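Local coordinates for protein putative methyltransferase (Emericella variicolor, PDB 7DMB) that probably transfers methyl groups from S-adenosylmethionine as a trans-acting enzyme of calbistrin biosynthesis, and binds S-adenosylhomocysteine, at residues R91-L94 with A95-Y98; E99-Q103 with P104-Q108. All blocks are in the same frame, centred on the assembly; numbering follows the deposited sequence.

Contact 1. Residues R91-L94 with A95-Y98; sequences RNWL and ASEY
Rotated so that its hydroxyl sits between the backbone N and the carbonyl carbon (chi1 86°), Ser96 folds OG back over the preceding turn, where it donates to Trp93 O at 2.9 Å, although the residue is exposed. In Trp93, CG lies anti to the backbone N (chi1 170°), which carries the indole outward and somewhat forward, so that NE1 is on the side toward the Glu97 carboxylate. The Glu97 chain also starts anti to its N and then bends at the second torsion, bringing OE1 to 3.9 Å from Trp93 NE1; this is proximity rather than a bond, with the ring and carboxylate planes not far from parallel. The other carboxylate oxygen, OE2, is held further along the chain by a salt bridge with Arg100 and a probable hydrogen bond with Tyr106. All eight residues belong to helix 85-101, and the usual i to i+4 ladder ties the two turns: the amides of Ala95, Ser96, Glu97 and Tyr98 donate to the carbonyls of Arg91, Asn92, Trp93 and Leu94, with N to O distances of 2.9 to 3.2 Å. Trp93 O is gripped twice. Glu97 N comes almost in line with the C=O, whereas Ser96 OG arrives at a wider slant (C=O...OG 129°), tilted from the carbonyl plane; Ser96 N adds a weak third approach. Leu94 and Tyr98, one turn apart, both reach helix 56-79: Leu94 is buried against Ala70, Met73 and Gln74, while Tyr98 also touches Gln74. Trp93 leaves the helix on another side to meet the loop residues Lys318 and Trp331, and Arg91 NH1 donates to the carbonyls of Leu77 and Ala80, near the end of helix 56-79.

Contact 2. Residues E99-Q103 with P104-Q108; sequences ERFKQ and PGYPQ
Phe101 and Tyr106 run alongside each other in the same direction, yet their rings stand almost square, with planes at 86° and centroids 4.9 Å apart. The edge of Phe101 is directed at the face of Tyr106 in a T-shaped stack, CE1 coming to 3.5 Å from Tyr106 CZ. The opposite face of the tyrosine ring takes Pro107 CD, displaced toward the rim, so the phenol is sandwiched between phenylalanine and proline. The arginine chain of Arg100 passes nearly perpendicular to the tyrosine: its CB meets the ring edge, 3.6 Å from Tyr106 CE1, and a bend at the third torsion (69°) brings a guanidinium face over that same CE1, the planes 50° apart. NH2 then approaches Pro107 CD at 3.5 Å, while NH1 pairs with Glu97. Beyond helix 85-101 the chain turns back through Gly105, whose positive phi suits glycine, so that Tyr106 returns against the C-terminal part of the helix. Two waters line this bend. Water 1, in plane at the Tyr106 ring edge, is within hydrogen-bonding distance of Arg100 O (2.7 Å) and Pro104 O; water 2 accepts from Tyr106 N at 2.7 Å and is likewise near enough to bond Gln103 O. Lys102 NZ forms a salt bridge with Glu99 OE1, 2.8 Å away. Phe101 packs further on Val67 and Ile71 of helix 56-79 and on Val116 of helix 112-117.

Overall arrangement
Contacts 1 and 2 follow each other along helix 85-101, the first within its body and the second at its C-terminal end and the loop beyond, with centres about 13 Å apart. They touch where Glu97 OE2 lies 2.5 Å from Tyr106 OH, which joins the returning loop to the body of the helix. Leu94 of contact 1 and Phe101 of contact 2 both pack on helix 56-79. The centres of contacts 1 and 2 lie about 23 and 25 Å from the centre of the chain, in the helical N-terminal part, away from the S-adenosylhomocysteine pocket, which includes Thr209, Gly211, Asp236, Asp261 and Ile262.

Contact 1. Residues R91-L94 with A95-Y98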
# COMPACT_ATOMS: atom_id res chain seq x y z
N ARG A 91 19.57 4.27 -9.76
CA ARG A 91 20.30 3.92 -10.98
C ARG A 91 21.09 2.63 -10.80
O ARG A 91 21.00 1.71 -11.63
CB ARG A 91 21.22 5.08 -11.39
CG ARG A 91 22.21 4.71 -12.51
CD ARG A 91 22.85 5.92 -13.22
NE ARG A 91 23.79 6.66 -12.38
CZ ARG A 91 24.23 7.88 -12.65
NH1 ARG A 91 23.85 8.51 -13.75
NH2 ARG A 91 25.07 8.49 -11.80
N ASN A 92 21.86 2.53 -9.71
CA ASN A 92 22.63 1.32 -9.45
C ASN A 92 21.73 0.11 -9.29
O ASN A 92 21.98 -0.95 -9.87
CB ASN A 92 23.50 1.50 -8.20
CG ASN A 92 24.66 2.46 -8.43
OD1 ASN A 92 25.06 2.73 -9.57
ND2 ASN A 92 25.21 2.98 -7.34
N TRP A 93 20.66 0.24 -8.48
CA TRP A 93 19.69 -0.84 -8.34
C TRP A 93 19.08 -1.22 -9.68
O TRP A 93 18.97 -2.41 -10.01
CB TRP A 93 18.58 -0.46 -7.35
CG TRP A 93 17.47 -1.47 -7.38
CD1 TRP A 93 17.47 -2.70 -6.79
CD2 TRP A 93 16.22 -1.36 -8.08
NE1 TRP A 93 16.29 -3.35 -7.06
CE2 TRP A 93 15.51 -2.56 -7.86
CE3 TRP A 93 15.64 -0.37 -8.87
CZ2 TRP A 93 14.25 -2.79 -8.40
CZ3 TRP A 93 14.37 -0.60 -9.40
CH2 TRP A 93 13.70 -1.80 -9.16
N LEU A 94 18.66 -0.23 -10.47
CA LEU A 94 18.00 -0.55 -11.74
C LEU A 94 18.96 -1.25 -12.71
O LEU A 94 18.54 -2.18 -13.40
CB LEU A 94 17.40 0.70 -12.37
CG LEU A 94 16.25 0.39 -13.35
CD1 LEU A 94 15.24 -0.51 -12.71
CD2 LEU A 94 15.59 1.65 -13.85
N ALA A 95 20.23 -0.83 -12.76
CA ALA A 95 21.22 -1.53 -13.58
C ALA A 95 21.35 -2.99 -13.17
O ALA A 95 21.55 -3.86 -14.03
CB ALA A 95 22.59 -0.85 -13.48
N SER A 96 21.26 -3.28 -11.88
CA SER A 96 21.41 -4.67 -11.44
C SER A 96 20.17 -5.49 -11.78
O SER A 96 20.28 -6.67 -12.13
CB SER A 96 21.71 -4.71 -9.94
OG SER A 96 20.52 -4.68 -9.18
N GLU A 97 18.98 -4.88 -11.71
CA GLU A 97 17.78 -5.60 -12.12
C GLU A 97 17.76 -5.83 -13.63
O GLU A 97 17.41 -6.92 -14.09
CB GLU A 97 16.53 -4.85 -11.64
CG GLU A 97 15.29 -5.72 -11.35
CD GLU A 97 15.47 -6.74 -10.22
OE1 GLU A 97 16.26 -6.51 -9.28
OE2 GLU A 97 14.79 -7.78 -10.25
N TYR A 98 18.18 -4.83 -14.41
CA TYR A 98 18.33 -5.01 -15.85
C TYR A 98 19.23 -6.20 -16.20
O TYR A 98 19.00 -6.89 -17.20
CB TYR A 98 18.88 -3.73 -16.48
CG TYR A 98 19.41 -3.91 -17.88
CD1 TYR A 98 18.55 -3.90 -18.97
CD2 TYR A 98 20.78 -4.10 -18.13
CE1 TYR A 98 19.01 -4.05 -20.25
CE2 TYR A 98 21.26 -4.26 -19.41
CZ TYR A 98 20.37 -4.23 -20.47
OH TYR A 98 20.81 -4.39 -21.77

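Contact 2. Residues E99-Q103 with P104-Q108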
# COMPACT_ATOMS: atom_id res chain seq x y z
N GLU A 99 20.27 -6.45 -15.40
CA GLU A 99 21.06 -7.66 -15.60
C GLU A 99 20.22 -8.91 -15.37
O GLU A 99 20.42 -9.92 -16.05
CB GLU A 99 22.30 -7.65 -14.70
CG GLU A 99 23.28 -6.54 -15.05
CD GLU A 99 23.76 -6.63 -16.50
OE1 GLU A 99 24.14 -7.74 -16.93
OE2 GLU A 99 23.76 -5.60 -17.22
N ARG A 100 19.23 -8.84 -14.46
CA ARG A 100 18.38 -10.00 -14.20
C ARG A 100 17.43 -10.31 -15.37
O ARG A 100 17.05 -11.48 -15.55
CB ARG A 100 17.56 -9.79 -12.92
CG ARG A 100 18.32 -9.89 -11.61
CD ARG A 100 17.35 -9.75 -10.42
NE ARG A 100 16.43 -10.89 -10.29
CZ ARG A 100 15.29 -10.88 -9.59
NH1 ARG A 100 14.90 -9.78 -8.95
NH2 ARG A 100 14.55 -11.97 -9.52
N PHE A 101 17.02 -9.30 -16.14
CA PHE A 101 16.14 -9.53 -17.28
C PHE A 101 16.82 -10.39 -18.35
O PHE A 101 16.15 -11.12 -19.08
CB PHE A 101 15.72 -8.22 -17.95
CG PHE A 101 15.12 -7.20 -17.03
CD1 PHE A 101 14.48 -7.56 -15.87
CD2 PHE A 101 15.20 -5.86 -17.36
CE1 PHE A 101 13.93 -6.60 -15.03
CE2 PHE A 101 14.65 -4.90 -16.55
CZ PHE A 101 14.01 -5.27 -15.37
N LYS A 102 18.13 -10.27 -18.49
CA LYS A 102 18.90 -10.99 -19.50
C LYS A 102 19.23 -12.43 -19.10
O LYS A 102 19.88 -13.14 -19.87
CB LYS A 102 20.18 -10.23 -19.80
CG LYS A 102 19.89 -8.78 -20.13
CD LYS A 102 21.13 -8.01 -20.52
CE LYS A 102 21.95 -7.68 -19.30
NZ LYS A 102 23.40 -7.61 -19.64
N GLN A 103 18.79 -12.86 -17.92
CA GLN A 103 18.84 -14.22 -17.41
C GLN A 103 17.46 -14.86 -17.51
O GLN A 103 16.44 -14.16 -17.46
CB GLN A 103 19.31 -14.23 -15.94
CG GLN A 103 20.78 -13.89 -15.76
CD GLN A 103 21.70 -14.86 -16.51
OE1 GLN A 103 21.58 -16.08 -16.39
NE2 GLN A 103 22.63 -14.31 -17.29
N PRO A 104 17.39 -16.18 -17.65
CA PRO A 104 16.08 -16.86 -17.75
C PRO A 104 15.28 -16.78 -16.46
O PRO A 104 15.80 -16.48 -15.38
CB PRO A 104 16.46 -18.31 -18.08
CG PRO A 104 17.89 -18.43 -17.63
CD PRO A 104 18.49 -17.10 -17.94
N GLY A 105 13.99 -17.05 -16.59
CA GLY A 105 13.12 -17.12 -15.42
C GLY A 105 12.97 -15.86 -14.59
O GLY A 105 12.88 -15.94 -13.36
N TYR A 106 12.95 -14.69 -15.23
CA TYR A 106 12.65 -13.49 -14.47
C TYR A 106 11.22 -13.58 -13.94
O TYR A 106 10.31 -13.98 -14.69
CB TYR A 106 12.82 -12.21 -15.29
CG TYR A 106 12.81 -11.01 -14.39
CD1 TYR A 106 13.95 -10.67 -13.66
CD2 TYR A 106 11.65 -10.24 -14.21
CE1 TYR A 106 13.95 -9.58 -12.79
CE2 TYR A 106 11.64 -9.15 -13.35
CZ TYR A 106 12.80 -8.83 -12.64
OH TYR A 106 12.81 -7.76 -11.78
N PRO A 107 10.98 -13.26 -12.67
CA PRO A 107 9.66 -13.51 -12.08
C PRO A 107 8.56 -12.78 -12.84
O PRO A 107 8.64 -11.57 -13.07
CB PRO A 107 9.80 -12.99 -10.65
CG PRO A 107 11.22 -13.17 -10.34
CD PRO A 107 11.96 -12.89 -11.63
N GLN A 108 7.56 -13.55 -13.28
CA GLN A 108 6.38 -13.05 -13.97
C GLN A 108 6.71 -12.46 -15.34
O GLN A 108 5.80 -11.96 -16.01
CB GLN A 108 5.63 -12.01 -13.10
CG GLN A 108 4.63 -12.65 -12.11
CD GLN A 108 3.99 -11.66 -11.14
OE1 GLN A 108 4.64 -10.73 -10.67
NE2 GLN A 108 2.71 -11.87 -10.84
O HOH W 1 16.01 -13.64 -14.32
O HOH W 2 13.50 -14.14 -17.82